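Local coordinates for DUF4442 domain-containing protein (Pseudomonas aeruginosa, PDB 1YOC) that is of unknown function but belongs to the hot-dog fold clan and is probably related to PaaI-type thioesterases, at residues G42-T47 with A107-S112. Sequence-based numbering, arbitrary orientation.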
ATOM      1  N   GLY B  42      -9.081 -21.011   2.294  1.00 12.73           N
ATOM      2  CA  GLY B  42      -9.998 -20.554   1.259  1.00 13.74           C
ATOM      3  C   GLY B  42     -10.814 -19.284   1.508  1.00 13.32           C
ATOM      4  O   GLY B  42     -11.542 -18.849   0.606  1.00 13.31           O
ATOM      5  N   TYR B  43     -10.728 -18.676   2.690  1.00 12.55           N
ATOM      6  CA  TYR B  43     -11.526 -17.448   2.926  1.00 12.87           C
ATOM      7  C   TYR B  43     -10.992 -16.536   4.033  1.00 11.86           C
ATOM      8  O   TYR B  43     -10.674 -17.009   5.115  1.00 14.73           O
ATOM      9  CB  TYR B  43     -12.981 -17.841   3.302  1.00 13.21           C
ATOM     10  CG  TYR B  43     -13.910 -16.643   3.437  1.00 13.65           C
ATOM     11  CD1 TYR B  43     -14.471 -16.050   2.302  1.00 13.51           C
ATOM     12  CD2 TYR B  43     -14.165 -16.053   4.693  1.00 15.67           C
ATOM     13  CE1 TYR B  43     -15.275 -14.883   2.406  1.00 13.33           C
ATOM     14  CE2 TYR B  43     -14.965 -14.862   4.814  1.00 16.00           C
ATOM     15  CZ  TYR B  43     -15.505 -14.298   3.656  1.00 15.54           C
ATOM     16  OH  TYR B  43     -16.263 -13.142   3.741  1.00 18.01           O
ATOM     17  N   ALA B  44     -10.881 -15.233   3.785  1.00 11.46           N
ATOM     18  CA  ALA B  44     -10.465 -14.328   4.856  1.00 11.16           C
ATOM     19  C   ALA B  44     -11.279 -13.055   4.736  1.00 11.50           C
ATOM     20  O   ALA B  44     -11.595 -12.575   3.625  1.00 11.05           O
ATOM     21  CB  ALA B  44      -8.970 -13.998   4.770  1.00 12.14           C
ATOM     22  N   GLU B  45     -11.652 -12.523   5.887  1.00 10.14           N
ATOM     23  CA  GLU B  45     -12.399 -11.285   5.919  1.00 12.32           C
ATOM     24  C   GLU B  45     -11.874 -10.451   7.068  1.00 11.08           C
ATOM     25  O   GLU B  45     -11.812 -10.915   8.218  1.00 11.68           O
ATOM     26  CB  GLU B  45     -13.903 -11.569   6.082  1.00 12.92           C
ATOM     27  CG  GLU B  45     -14.779 -10.319   6.073  1.00 14.60           C
ATOM     28  CD  GLU B  45     -16.270 -10.673   6.247  1.00 20.57           C
ATOM     29  OE1 GLU B  45     -16.667 -11.817   5.932  1.00 20.81           O
ATOM     30  OE2 GLU B  45     -17.050  -9.808   6.684  1.00 23.10           O
ATOM     31  N   VAL B  46     -11.471  -9.227   6.737  1.00 11.85           N
ATOM     32  CA  VAL B  46     -10.900  -8.318   7.741  1.00 12.49           C
ATOM     33  C   VAL B  46     -11.643  -6.987   7.734  1.00 13.84           C
ATOM     34  O   VAL B  46     -12.265  -6.586   6.722  1.00 14.93           O
ATOM     35  CB  VAL B  46      -9.376  -7.994   7.465  1.00 15.55           C
ATOM     36  CG1 VAL B  46      -8.544  -9.281   7.324  1.00 13.08           C
ATOM     37  CG2 VAL B  46      -9.245  -7.182   6.253  1.00 18.91           C
ATOM     38  N   THR B  47     -11.589  -6.298   8.860  1.00 12.49           N
ATOM     39  CA  THR B  47     -12.227  -4.989   8.922  1.00 13.94           C
ATOM     40  C   THR B  47     -11.213  -4.030   9.543  1.00 13.04           C
ATOM     41  O   THR B  47     -10.303  -4.477  10.214  1.00 12.00           O
ATOM     42  CB  THR B  47     -13.467  -4.982   9.867  1.00 14.64           C
ATOM     43  OG1 THR B  47     -13.068  -5.418  11.183  1.00 13.61           O
ATOM     44  CG2 THR B  47     -14.558  -5.934   9.359  1.00 15.13           C
ATOM     45  N   ALA B 107     -12.784  -5.964   4.116  1.00 11.64           N
ATOM     46  CA  ALA B 107     -12.118  -6.488   2.935  1.00 12.37           C
ATOM     47  C   ALA B 107     -12.317  -7.983   2.903  1.00 13.23           C
ATOM     48  O   ALA B 107     -12.097  -8.665   3.900  1.00 14.00           O
ATOM     49  CB  ALA B 107     -10.601  -6.123   2.976  1.00 12.20           C
ATOM     50  N   VAL B 108     -12.710  -8.500   1.740  1.00 10.56           N
ATOM     51  CA  VAL B 108     -12.985  -9.913   1.593  1.00 11.97           C
ATOM     52  C   VAL B 108     -12.075 -10.552   0.565  1.00 11.50           C
ATOM     53  O   VAL B 108     -11.952 -10.060  -0.564  1.00 12.38           O
ATOM     54  CB  VAL B 108     -14.470 -10.114   1.150  1.00 12.91           C
ATOM     55  CG1 VAL B 108     -14.738 -11.605   0.896  1.00 15.07           C
ATOM     56  CG2 VAL B 108     -15.447  -9.520   2.213  1.00 14.55           C
ATOM     57  N   ALA B 109     -11.430 -11.655   0.955  1.00 10.96           N
ATOM     58  CA  ALA B 109     -10.552 -12.387   0.050  1.00 11.62           C
ATOM     59  C   ALA B 109     -11.219 -13.750  -0.123  1.00 11.99           C
ATOM     60  O   ALA B 109     -11.189 -14.605   0.776  1.00 11.16           O
ATOM     61  CB  ALA B 109      -9.081 -12.530   0.687  1.00 11.68           C
ATOM     62  N   ASP B 110     -11.860 -13.938  -1.276  1.00 12.74           N
ATOM     63  CA  ASP B 110     -12.578 -15.200  -1.573  1.00 12.30           C
ATOM     64  C   ASP B 110     -11.629 -16.157  -2.281  1.00 12.55           C
ATOM     65  O   ASP B 110     -11.323 -15.948  -3.457  1.00 14.17           O
ATOM     66  CB  ASP B 110     -13.765 -14.836  -2.487  1.00 12.63           C
ATOM     67  CG  ASP B 110     -14.562 -16.050  -2.963  1.00 13.92           C
ATOM     68  OD1 ASP B 110     -14.173 -17.197  -2.669  1.00 11.28           O
ATOM     69  OD2 ASP B 110     -15.599 -15.818  -3.618  1.00 14.95           O
ATOM     70  N   GLY B 111     -11.162 -17.196  -1.581  1.00 11.90           N
ATOM     71  CA  GLY B 111     -10.226 -18.149  -2.168  1.00 10.93           C
ATOM     72  C   GLY B 111     -10.895 -19.445  -2.616  1.00 12.54           C
ATOM     73  O   GLY B 111     -10.205 -20.432  -2.841  1.00 14.38           O
ATOM     74  N   SER B 112     -12.227 -19.442  -2.744  1.00 12.51           N
ATOM     75  CA  SER B 112     -12.942 -20.659  -3.126  1.00 12.50           C
ATOM     76  C   SER B 112     -12.628 -21.219  -4.517  1.00 13.36           C
ATOM     77  O   SER B 112     -12.836 -22.413  -4.740  1.00 12.95           O
ATOM     78  CB  SER B 112     -14.481 -20.463  -2.998  1.00 12.44           C
ATOM     79  OG  SER B 112     -14.958 -19.560  -3.972  1.00 11.32           O
TER
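Gly-42 and Gly-111 meet just beyond the end of an antiparallel strand pair of the hot-dog fold, in which a curved sheet wraps a long helix: the axes of 43-47 and 107-110 run 174° apart in direction. At this end Gly-111 N donates to Gly-42 O from above the carbonyl plane, with a bent N-H...O angle of 135°, whereas the four bonds of the ladder proper are all straighter. Tyr-43 follows in a non-hydrogen-bonded pair with Asp-110, yet its ring slants toward Val-108. CG stands anti to the backbone N (chi1 -175°), and the ring's far end crosses the valine obliquely, with Tyr-43 CE1 3.6 Å from Val-108 CG1. Tyr-43 OH donates to Glu-45 OE1 at 2.6 Å; this oxygen lies in the plane of the ring, while the hydroxyl approaches from above the plane of the carboxylate. Ala-44 is the hydrogen-bonded partner of Ala-109: its N donates to Ala-109 O, and Ala-109 N returns a nearly linear bond to Ala-44 O. Both methyls face helix 63-81, where each touches Met-77. Glu-45, back on the tyrosine face, extends its chain beside Val-108, pointing the same way, with Glu-45 CG 4.0 Å from Val-108 CG2. Its OE2 has a long, weak ion pair with Arg-106. On the backbone, Glu-45 CA approaches Ala-107 O at 3.3 Å in a CA-H...O contact; Val-46 N donates to the same oxygen. Val-46 thus pairs with Ala-107 on the helix-facing side, where it touches Leu-72. Ala-107 N completes the rung to Val-46 O at 2.7 Å, and beside it Val-46 CG2, set between its own backbone N and carbonyl carbon, rests 3.7 Å from Ala-107 CB.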